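Local coordinates for lipoprotein (Colwellia psychrerythraea, PDB 3O0Y) that is of unknown function, but belongs to a family related to metallopeptidases and is probably held at a membrane by a lipid anchor, at residues V386-D397 with P414-R422; K562-A570 with M595-L606. One frame throughout, in Å; residues are numbered along the deposited sequence.

Contact 1. Residues V386-D397 with P414-R422; sequences VEVKSFPVEVQD and PGIYWINLR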
loop_
_atom_site.group_PDB
_atom_site.type_symbol
_atom_site.label_atom_id
_atom_site.label_comp_id
_atom_site.label_asym_id
_atom_site.label_seq_id
_atom_site.Cartn_x
_atom_site.Cartn_y
_atom_site.Cartn_z
ATOM N N VAL A 386 17.693 0.749 -2.820
ATOM C CA VAL A 386 16.564 1.456 -3.356
ATOM C C VAL A 386 16.947 2.382 -4.514
ATOM O O VAL A 386 18.086 2.858 -4.591
ATOM C CB VAL A 386 15.910 2.323 -2.223
ATOM C CG1 VAL A 386 16.823 3.502 -1.804
ATOM C CG2 VAL A 386 14.550 2.856 -2.633
ATOM N N GLU A 387 16.012 2.589 -5.406
ATOM C CA GLU A 387 16.181 3.522 -6.506
ATOM C C GLU A 387 15.027 4.523 -6.504
ATOM O O GLU A 387 13.935 4.201 -6.080
ATOM C CB GLU A 387 16.221 2.801 -7.848
ATOM C CG GLU A 387 17.452 1.888 -7.922
ATOM C CD GLU A 387 17.724 1.287 -9.311
ATOM O OE1 GLU A 387 17.029 1.675 -10.323
ATOM O OE2 GLU A 387 18.607 0.379 -9.317
ATOM N N VAL A 388 15.299 5.727 -6.989
ATOM C CA VAL A 388 14.274 6.782 -7.057
ATOM C C VAL A 388 13.828 6.985 -8.513
ATOM O O VAL A 388 14.725 7.158 -9.404
ATOM C CB VAL A 388 14.825 8.090 -6.509
ATOM C CG1 VAL A 388 13.775 9.248 -6.649
ATOM C CG2 VAL A 388 15.267 7.930 -5.021
ATOM N N LYS A 389 12.511 7.025 -8.787
ATOM C CA LYS A 389 11.928 7.286 -10.099
ATOM C C LYS A 389 10.764 8.271 -9.978
ATOM O O LYS A 389 10.085 8.281 -8.981
ATOM C CB LYS A 389 11.356 6.033 -10.738
ATOM C CG LYS A 389 12.420 5.007 -11.156
ATOM C CD LYS A 389 11.799 3.762 -11.911
ATOM C CE LYS A 389 11.384 4.045 -13.362
ATOM N NZ LYS A 389 10.947 2.799 -14.241
ATOM N N SER A 390 10.564 9.083 -11.022
ATOM C CA SER A 390 9.405 9.955 -11.064
ATOM C C SER A 390 8.266 9.156 -11.660
ATOM O O SER A 390 8.491 8.332 -12.561
ATOM C CB SER A 390 9.695 11.257 -11.836
ATOM O OG SER A 390 10.180 10.969 -13.129
ATOM N N PHE A 391 7.032 9.404 -11.248
ATOM C CA PHE A 391 5.913 8.838 -11.946
ATOM C C PHE A 391 5.915 9.353 -13.385
ATOM O O PHE A 391 6.208 10.511 -13.642
ATOM C CB PHE A 391 4.584 9.208 -11.311
ATOM C CG PHE A 391 4.289 8.510 -10.041
ATOM C CD1 PHE A 391 3.879 7.195 -10.039
ATOM C CD2 PHE A 391 4.348 9.149 -8.840
ATOM C CE1 PHE A 391 3.518 6.559 -8.868
ATOM C CE2 PHE A 391 4.035 8.492 -7.651
ATOM C CZ PHE A 391 3.623 7.207 -7.659
ATOM N N PRO A 392 5.625 8.468 -14.351
ATOM C CA PRO A 392 5.574 8.917 -15.760
ATOM C C PRO A 392 4.477 9.962 -15.943
ATOM O O PRO A 392 3.476 9.913 -15.236
ATOM C CB PRO A 392 5.185 7.641 -16.536
ATOM C CG PRO A 392 5.430 6.477 -15.590
ATOM C CD PRO A 392 5.400 7.024 -14.178
ATOM N N VAL A 393 4.631 10.797 -16.969
ATOM C CA VAL A 393 3.701 11.901 -17.234
ATOM C C VAL A 393 2.266 11.386 -17.444
ATOM O O VAL A 393 1.288 11.989 -16.961
ATOM C CB VAL A 393 4.197 12.746 -18.397
ATOM C CG1 VAL A 393 3.031 13.513 -19.012
ATOM C CG2 VAL A 393 5.368 13.666 -17.952
ATOM N N GLU A 394 2.139 10.200 -18.033
ATOM C CA GLU A 394 0.832 9.562 -18.262
ATOM C C GLU A 394 0.072 9.200 -17.047
ATOM O O GLU A 394 -1.150 9.035 -17.124
ATOM C CB GLU A 394 0.967 8.255 -19.075
ATOM C CG GLU A 394 1.982 8.305 -20.191
ATOM C CD GLU A 394 3.433 8.016 -19.747
ATOM O OE1 GLU A 394 3.732 6.845 -19.376
ATOM O OE2 GLU A 394 4.283 8.956 -19.871
ATOM N N VAL A 395 0.752 8.977 -15.913
ATOM C CA VAL A 395 0.031 8.525 -14.754
ATOM C C VAL A 395 0.062 9.534 -13.604
ATOM O O VAL A 395 -0.681 9.391 -12.656
ATOM C CB VAL A 395 0.518 7.116 -14.328
ATOM C CG1 VAL A 395 0.686 6.229 -15.617
ATOM C CG2 VAL A 395 1.838 7.226 -13.593
ATOM N N GLN A 396 0.810 10.619 -13.764
ATOM C CA GLN A 396 1.081 11.492 -12.622
ATOM C C GLN A 396 -0.152 12.257 -12.146
ATOM O O GLN A 396 -0.232 12.598 -10.994
ATOM C CB GLN A 396 2.250 12.454 -12.916
ATOM C CG GLN A 396 1.910 13.508 -14.002
ATOM C CD GLN A 396 3.073 14.414 -14.344
ATOM O OE1 GLN A 396 4.136 14.304 -13.778
ATOM N NE2 GLN A 396 2.867 15.293 -15.318
ATOM N N ASP A 397 -1.145 12.496 -13.023
ATOM C CA ASP A 397 -2.328 13.221 -12.583
ATOM C C ASP A 397 -3.104 12.430 -11.555
ATOM O O ASP A 397 -3.574 12.979 -10.563
ATOM C CB ASP A 397 -3.269 13.605 -13.760
ATOM C CG ASP A 397 -2.583 14.411 -14.836
ATOM O OD1 ASP A 397 -1.502 15.019 -14.583
ATOM O OD2 ASP A 397 -3.159 14.504 -15.964
ATOM N N PRO A 414 14.484 -3.461 -8.748
ATOM C CA PRO A 414 14.867 -2.855 -7.473
ATOM C C PRO A 414 13.653 -2.395 -6.726
ATOM O O PRO A 414 12.572 -2.256 -7.332
ATOM C CB PRO A 414 15.724 -1.641 -7.909
ATOM C CG PRO A 414 15.110 -1.276 -9.226
ATOM C CD PRO A 414 14.907 -2.590 -9.885
ATOM N N GLY A 415 13.781 -2.136 -5.416
ATOM C CA GLY A 415 12.720 -1.375 -4.778
ATOM C C GLY A 415 12.789 0.052 -5.245
ATOM O O GLY A 415 13.886 0.579 -5.466
ATOM N N ILE A 416 11.632 0.675 -5.441
ATOM C CA ILE A 416 11.583 2.043 -5.983
ATOM C C ILE A 416 10.741 2.972 -5.144
ATOM O O ILE A 416 9.587 2.676 -4.799
ATOM C CB ILE A 416 10.992 2.017 -7.436
ATOM C CG1 ILE A 416 11.884 1.101 -8.336
ATOM C CG2 ILE A 416 10.873 3.438 -8.044
ATOM C CD1 ILE A 416 11.144 0.666 -9.596
ATOM N N TYR A 417 11.336 4.119 -4.860
ATOM C CA TYR A 417 10.699 5.273 -4.311
ATOM C C TYR A 417 10.268 6.107 -5.502
ATOM O O TYR A 417 11.067 6.656 -6.235
ATOM C CB TYR A 417 11.665 5.994 -3.362
ATOM C CG TYR A 417 11.320 7.422 -2.922
ATOM C CD1 TYR A 417 10.057 7.939 -2.959
ATOM C CD2 TYR A 417 12.306 8.185 -2.332
ATOM C CE1 TYR A 417 9.800 9.237 -2.506
ATOM C CE2 TYR A 417 12.042 9.494 -1.919
ATOM C CZ TYR A 417 10.791 9.990 -1.983
ATOM O OH TYR A 417 10.525 11.262 -1.534
ATOM N N TRP A 418 8.953 6.133 -5.695
ATOM C CA TRP A 418 8.340 6.923 -6.702
ATOM C C TRP A 418 7.954 8.301 -6.182
ATOM O O TRP A 418 7.343 8.435 -5.093
ATOM C CB TRP A 418 7.078 6.291 -7.203
ATOM C CG TRP A 418 7.265 4.989 -7.845
ATOM C CD1 TRP A 418 7.281 3.796 -7.193
ATOM C CD2 TRP A 418 7.502 4.695 -9.245
ATOM N NE1 TRP A 418 7.477 2.760 -8.098
ATOM C CE2 TRP A 418 7.637 3.284 -9.355
ATOM C CE3 TRP A 418 7.637 5.473 -10.387
ATOM C CZ2 TRP A 418 7.897 2.645 -10.577
ATOM C CZ3 TRP A 418 7.912 4.869 -11.607
ATOM C CH2 TRP A 418 8.018 3.438 -11.693
ATOM N N ILE A 419 8.318 9.314 -6.952
ATOM C CA ILE A 419 7.971 10.702 -6.626
ATOM C C ILE A 419 7.130 11.358 -7.715
ATOM O O ILE A 419 7.425 11.188 -8.893
ATOM C CB ILE A 419 9.300 11.504 -6.331
ATOM C CG1 ILE A 419 8.965 12.899 -5.854
ATOM C CG2 ILE A 419 10.207 11.509 -7.530
ATOM C CD1 ILE A 419 8.383 12.972 -4.448
ATOM N N ASN A 420 6.073 12.102 -7.330
ATOM C CA ASN A 420 5.211 12.795 -8.307
ATOM C C ASN A 420 5.726 14.194 -8.592
ATOM O O ASN A 420 5.746 15.039 -7.673
ATOM C CB ASN A 420 3.816 12.913 -7.739
ATOM C CG ASN A 420 2.819 13.225 -8.781
ATOM O OD1 ASN A 420 3.050 14.044 -9.658
ATOM N ND2 ASN A 420 1.664 12.565 -8.713
ATOM N N LEU A 421 6.259 14.410 -9.791
ATOM C CA LEU A 421 6.774 15.719 -10.172
ATOM C C LEU A 421 5.779 16.591 -10.944
ATOM O O LEU A 421 6.179 17.619 -11.551
ATOM C CB LEU A 421 8.057 15.520 -10.934
ATOM C CG LEU A 421 9.178 14.652 -10.374
ATOM C CD1 LEU A 421 10.294 14.557 -11.395
ATOM C CD2 LEU A 421 9.578 15.291 -9.032
ATOM N N ARG A 422 4.491 16.236 -10.897
ATOM C CA ARG A 422 3.529 17.025 -11.694
ATOM C C ARG A 422 3.492 18.503 -11.317
ATOM O O ARG A 422 3.526 19.388 -12.216
ATOM C CB ARG A 422 2.120 16.491 -11.547
ATOM C CG ARG A 422 1.042 17.179 -12.421
ATOM C CD ARG A 422 -0.397 16.663 -12.151
ATOM N NE ARG A 422 -1.056 17.386 -11.055
ATOM C CZ ARG A 422 -1.260 16.935 -9.800
ATOM N NH1 ARG A 422 -0.939 15.697 -9.400
ATOM N NH2 ARG A 422 -1.851 17.744 -8.929
HETATM O O HOH W 1 5.816 12.647 -11.998
#
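Glu387–Ser390 and Ile416–Ile419 pair as parallel strands in a small mixed sheet, the second strand lying centrally between the first and antiparallel strand 402-405. Glu387 N donates to Gly415 O and Tyr417 N to Glu387 O (2.9 Å), and the alternation ends with Phe391 N to Ile419 O. Side chains then sort by face. Val388, Tyr417 and Ile419 turn to helices 353-373 and 432-439; Tyr417 CD2 lies 4.0 Å from Val388 CG2, while its hydroxyl bonds to Thr436. Glu387, Lys389, Ile416 and Trp418 share the other face. Lys389 CB sits over the six-membered ring of Trp418, 4.1 Å from its centroid, and the chain's bend at chi3 (75°) keeps CE near CH2. A lysine suits this border, lending methylenes to the indole. Trp418 CB in turn makes a CH-pi contact over the Phe391 ring, 3.6 Å from CZ; the ring planes are 22° apart but so offset that they hardly overlap. Indole NE1 is bonded to Thr405. Beyond the strands, Asn420 works with both ends of its amide: ND2 meets a lone pair of Gln396 O in plane at 3.0 Å, and OD1 accepts from Arg422 N at 2.9 Å, an Asx turn. ND2 also reaches Pro400 O. One water joins Phe391 O, Gln396 OE1 and Leu421 N. Asp397 OD1 stays 4.3 Å from Arg422 NE. The chemistry implies a register set by backbone bonds, Asn420 tying down the following turn, aromatic and aliphatic groups covering the faces, and no salt bridge between the segments.

Contact 2. Residues K562-A570 with M595-L606; sequences KILSLREQA and MAVLSRNVNHWL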
loop_
_atom_site.group_PDB
_atom_site.type_symbol
_atom_site.label_atom_id
_atom_site.label_comp_id
_atom_site.label_asym_id
_atom_site.label_seq_id
_atom_site.Cartn_x
_atom_site.Cartn_y
_atom_site.Cartn_z
ATOM N N LYS A 562 1.809 1.965 18.829
ATOM C CA LYS A 562 2.111 0.681 19.476
ATOM C C LYS A 562 3.602 0.449 19.485
ATOM O O LYS A 562 4.115 0.041 20.513
ATOM C CB LYS A 562 1.425 -0.470 18.780
ATOM C CG LYS A 562 1.647 -1.844 19.436
ATOM C CD LYS A 562 1.211 -1.855 20.899
ATOM C CE LYS A 562 1.443 -3.259 21.544
ATOM N NZ LYS A 562 1.007 -3.360 22.956
ATOM N N ILE A 563 4.279 0.718 18.361
ATOM C CA ILE A 563 5.752 0.630 18.316
ATOM C C ILE A 563 6.377 1.513 19.374
ATOM O O ILE A 563 7.240 1.071 20.117
ATOM C CB ILE A 563 6.362 0.926 16.875
ATOM C CG1 ILE A 563 5.854 -0.157 15.908
ATOM C CG2 ILE A 563 7.935 1.040 17.039
ATOM C CD1 ILE A 563 6.048 0.215 14.387
ATOM N N LEU A 564 5.941 2.764 19.485
ATOM C CA LEU A 564 6.440 3.658 20.492
ATOM C C LEU A 564 6.119 3.214 21.947
ATOM O O LEU A 564 6.962 3.366 22.874
ATOM C CB LEU A 564 5.917 5.070 20.206
ATOM C CG LEU A 564 6.588 5.835 19.070
ATOM C CD1 LEU A 564 5.865 7.172 18.874
ATOM C CD2 LEU A 564 8.077 6.064 19.448
ATOM N N SER A 565 4.948 2.633 22.152
ATOM C CA SER A 565 4.572 2.118 23.465
ATOM C C SER A 565 5.473 0.947 23.879
ATOM O O SER A 565 5.964 0.890 25.024
ATOM C CB SER A 565 3.128 1.628 23.402
ATOM O OG SER A 565 2.786 1.108 24.676
ATOM N N LEU A 566 5.774 0.065 22.915
ATOM C CA LEU A 566 6.731 -0.986 23.142
ATOM C C LEU A 566 8.108 -0.482 23.453
ATOM O O LEU A 566 8.791 -1.041 24.323
ATOM C CB LEU A 566 6.701 -2.022 22.002
ATOM C CG LEU A 566 5.411 -2.880 21.875
ATOM C CD1 LEU A 566 5.524 -3.548 20.481
ATOM C CD2 LEU A 566 5.295 -3.958 23.038
ATOM N N ARG A 567 8.543 0.553 22.740
ATOM C CA ARG A 567 9.858 1.123 22.980
ATOM C C ARG A 567 9.929 1.673 24.402
ATOM O O ARG A 567 10.960 1.565 25.070
ATOM C CB ARG A 567 10.148 2.163 21.918
ATOM C CG ARG A 567 11.602 2.620 21.905
ATOM C CD ARG A 567 11.938 3.493 20.670
ATOM N NE ARG A 567 11.500 4.861 20.917
ATOM C CZ ARG A 567 11.945 5.934 20.279
ATOM N NH1 ARG A 567 12.748 5.808 19.231
ATOM N NH2 ARG A 567 11.516 7.140 20.668
ATOM N N GLU A 568 8.865 2.356 24.805
ATOM C CA GLU A 568 8.810 2.974 26.119
ATOM C C GLU A 568 8.805 1.902 27.190
ATOM O O GLU A 568 9.534 2.071 28.189
ATOM C CB GLU A 568 7.608 3.907 26.282
ATOM C CG GLU A 568 7.782 5.169 25.553
ATOM C CD GLU A 568 9.044 5.976 25.961
ATOM O OE1 GLU A 568 9.372 6.029 27.185
ATOM O OE2 GLU A 568 9.699 6.570 25.054
ATOM N N GLN A 569 8.161 0.761 26.914
ATOM C CA GLN A 569 8.182 -0.388 27.879
ATOM C C GLN A 569 9.604 -0.922 28.030
ATOM O O GLN A 569 10.088 -1.219 29.137
ATOM C CB GLN A 569 7.283 -1.512 27.380
ATOM C CG GLN A 569 5.748 -1.291 27.517
ATOM C CD GLN A 569 4.914 -2.465 26.849
ATOM O OE1 GLN A 569 5.361 -3.627 26.802
ATOM N NE2 GLN A 569 3.744 -2.153 26.363
ATOM N N ALA A 570 10.292 -1.043 26.904
ATOM C CA ALA A 570 11.648 -1.550 26.863
ATOM C C ALA A 570 12.609 -0.591 27.624
ATOM O O ALA A 570 13.484 -1.032 28.333
ATOM C CB ALA A 570 12.116 -1.772 25.409
ATOM N N MET A 595 0.666 -6.967 15.872
ATOM C CA MET A 595 1.125 -6.395 17.110
ATOM C C MET A 595 1.321 -7.374 18.261
ATOM O O MET A 595 2.274 -7.239 19.041
ATOM C CB MET A 595 0.290 -5.163 17.496
ATOM C CG MET A 595 0.496 -3.881 16.473
ATOM S SD MET A 595 2.144 -3.135 16.276
ATOM C CE MET A 595 2.589 -4.010 14.725
ATOM N N ALA A 596 0.454 -8.377 18.362
ATOM C CA ALA A 596 0.566 -9.336 19.458
ATOM C C ALA A 596 1.881 -10.130 19.346
ATOM O O ALA A 596 2.525 -10.403 20.364
ATOM C CB ALA A 596 -0.611 -10.284 19.461
ATOM N N VAL A 597 2.322 -10.413 18.122
ATOM C CA VAL A 597 3.545 -11.158 17.928
ATOM C C VAL A 597 4.756 -10.229 18.141
ATOM O O VAL A 597 5.757 -10.643 18.734
ATOM C CB VAL A 597 3.585 -11.798 16.531
ATOM C CG1 VAL A 597 4.947 -12.410 16.255
ATOM C CG2 VAL A 597 2.495 -12.854 16.403
ATOM N N LEU A 598 4.693 -9.015 17.619
ATOM C CA LEU A 598 5.750 -8.029 17.888
ATOM C C LEU A 598 5.916 -7.887 19.432
ATOM O O LEU A 598 7.039 -7.897 19.921
ATOM C CB LEU A 598 5.393 -6.683 17.250
ATOM C CG LEU A 598 6.439 -5.561 17.487
ATOM C CD1 LEU A 598 7.838 -5.957 16.996
ATOM C CD2 LEU A 598 5.949 -4.258 16.802
ATOM N N SER A 599 4.808 -7.846 20.188
ATOM C CA SER A 599 4.942 -7.648 21.672
ATOM C C SER A 599 5.634 -8.886 22.278
ATOM O O SER A 599 6.447 -8.748 23.182
ATOM C CB SER A 599 3.622 -7.407 22.422
ATOM O OG SER A 599 2.907 -6.344 21.755
ATOM N N ARG A 600 5.227 -10.065 21.820
ATOM C CA ARG A 600 5.846 -11.315 22.304
ATOM C C ARG A 600 7.346 -11.339 22.039
ATOM O O ARG A 600 8.130 -11.766 22.910
ATOM C CB ARG A 600 5.201 -12.552 21.652
ATOM C CG ARG A 600 5.972 -13.806 22.006
ATOM C CD ARG A 600 5.373 -15.037 21.310
ATOM N NE ARG A 600 3.964 -15.056 21.624
ATOM C CZ ARG A 600 2.990 -15.354 20.779
ATOM N NH1 ARG A 600 3.233 -15.690 19.507
ATOM N NH2 ARG A 600 1.746 -15.332 21.228
ATOM N N ASN A 601 7.758 -10.874 20.846
ATOM C CA ASN A 601 9.202 -10.845 20.515
ATOM C C ASN A 601 9.984 -9.825 21.344
ATOM O O ASN A 601 11.113 -10.091 21.813
ATOM C CB ASN A 601 9.432 -10.614 19.005
ATOM C CG ASN A 601 9.022 -11.824 18.188
ATOM O OD1 ASN A 601 8.969 -12.943 18.737
ATOM N ND2 ASN A 601 8.824 -11.649 16.860
ATOM N N VAL A 602 9.367 -8.664 21.564
ATOM C CA VAL A 602 9.999 -7.646 22.435
ATOM C C VAL A 602 10.159 -8.205 23.814
ATOM O O VAL A 602 11.197 -8.098 24.437
ATOM C CB VAL A 602 9.191 -6.305 22.429
ATOM C CG1 VAL A 602 9.659 -5.337 23.573
ATOM C CG2 VAL A 602 9.365 -5.621 21.035
ATOM N N ASN A 603 9.111 -8.851 24.308
ATOM C CA ASN A 603 9.151 -9.449 25.654
ATOM C C ASN A 603 10.183 -10.579 25.802
ATOM O O ASN A 603 10.915 -10.636 26.833
ATOM C CB ASN A 603 7.784 -9.947 26.057
ATOM C CG ASN A 603 6.857 -8.842 26.482
ATOM O OD1 ASN A 603 7.276 -7.763 26.900
ATOM N ND2 ASN A 603 5.563 -9.151 26.441
ATOM N N HIS A 604 10.344 -11.374 24.740
ATOM C CA HIS A 604 11.352 -12.431 24.730
ATOM C C HIS A 604 12.725 -11.816 24.842
ATOM O O HIS A 604 13.552 -12.323 25.607
ATOM C CB HIS A 604 11.239 -13.298 23.493
ATOM C CG HIS A 604 12.218 -14.439 23.441
ATOM N ND1 HIS A 604 12.004 -15.644 24.091
ATOM C CD2 HIS A 604 13.378 -14.577 22.767
ATOM C CE1 HIS A 604 13.020 -16.456 23.846
ATOM N NE2 HIS A 604 13.855 -15.845 23.028
ATOM N N TRP A 605 12.979 -10.787 24.034
ATOM C CA TRP A 605 14.218 -10.015 24.142
ATOM C C TRP A 605 14.433 -9.423 25.529
ATOM O O TRP A 605 15.506 -9.617 26.128
ATOM C CB TRP A 605 14.251 -8.952 23.004
ATOM C CG TRP A 605 15.235 -7.869 23.159
ATOM C CD1 TRP A 605 16.589 -7.987 23.097
ATOM C CD2 TRP A 605 14.957 -6.484 23.322
ATOM N NE1 TRP A 605 17.175 -6.764 23.245
ATOM C CE2 TRP A 605 16.197 -5.815 23.367
ATOM C CE3 TRP A 605 13.789 -5.726 23.397
ATOM C CZ2 TRP A 605 16.307 -4.439 23.477
ATOM C CZ3 TRP A 605 13.907 -4.339 23.499
ATOM C CH2 TRP A 605 15.178 -3.723 23.552
ATOM N N LEU A 606 13.433 -8.744 26.098
ATOM C CA LEU A 606 13.611 -8.121 27.427
ATOM C C LEU A 606 13.938 -9.199 28.476
ATOM O O LEU A 606 14.798 -8.983 29.341
ATOM C CB LEU A 606 12.310 -7.409 27.799
ATOM C CG LEU A 606 12.051 -6.176 26.945
ATOM C CD1 LEU A 606 10.715 -5.507 27.238
ATOM C CD2 LEU A 606 13.271 -5.191 27.033
HETATM O O HOH W 2 7.036 -5.103 27.925
#
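Leu566 drives its two methyl branches apart against the neighbouring helix: CD1 meets Leu598 CG at 3.7 Å, and CD2 lies 3.6 Å from Ser599 OG. Branched leucines suit this buried seam because each fills two directions at once. One turn earlier the side chains of Lys562 and Met595 run alongside but oppositely, Lys562 CG 3.4 Å from Met595 SD. Lys562 CG is anti to the backbone N (chi1 -178°), and a bend at chi2 carries CE on to Ser599 OG. At the far end the small Ala570 accepts bulk: its CB is 3.7 Å from Trp605 CZ3 and 4.0 Å from Leu606 CD2. Ser599 OG donates to Met595 O (2.9 Å), which Ser599 N approaches from the opposite face, so the hydroxyl is turned back on its own helix. An alanine here removes the hydroxyl, which would probably leave Met595 O with the backbone donor alone and open a small gap beside Leu566 CD2 and Lys562 CE. Further out, Asp297 accepts from Met595 N, Glu582 holds Trp605 NE1, and helix 580-588 touches Val602 and Trp605. Axes 10.9 Å apart at 15° mark a near-parallel pair, the side-by-side packing of helices common in alpha-helical domains.

Contact 1 closes along the chain before contact 2 opens, and the two do not touch, their centres being about 35 Å apart. Contact 1 lies nearer the middle of the chain, yet is only partly buried, with exposed charged side chains, Glu387, Lys389 and Asp397; contact 2 is farther out but mostly buried, other helices covering it. They hold different elements: 386-397 with 414-422 builds part of the one small sheet in a mainly helical protein, whereas 562-570 with 595-606 joins two helices near the C-terminus. Backbone hydrogen bonds bind the first pair directly. In the second, the backbone hydrogen bonds run within each helix, so the helices meet mainly through van der Waals packing of side chains.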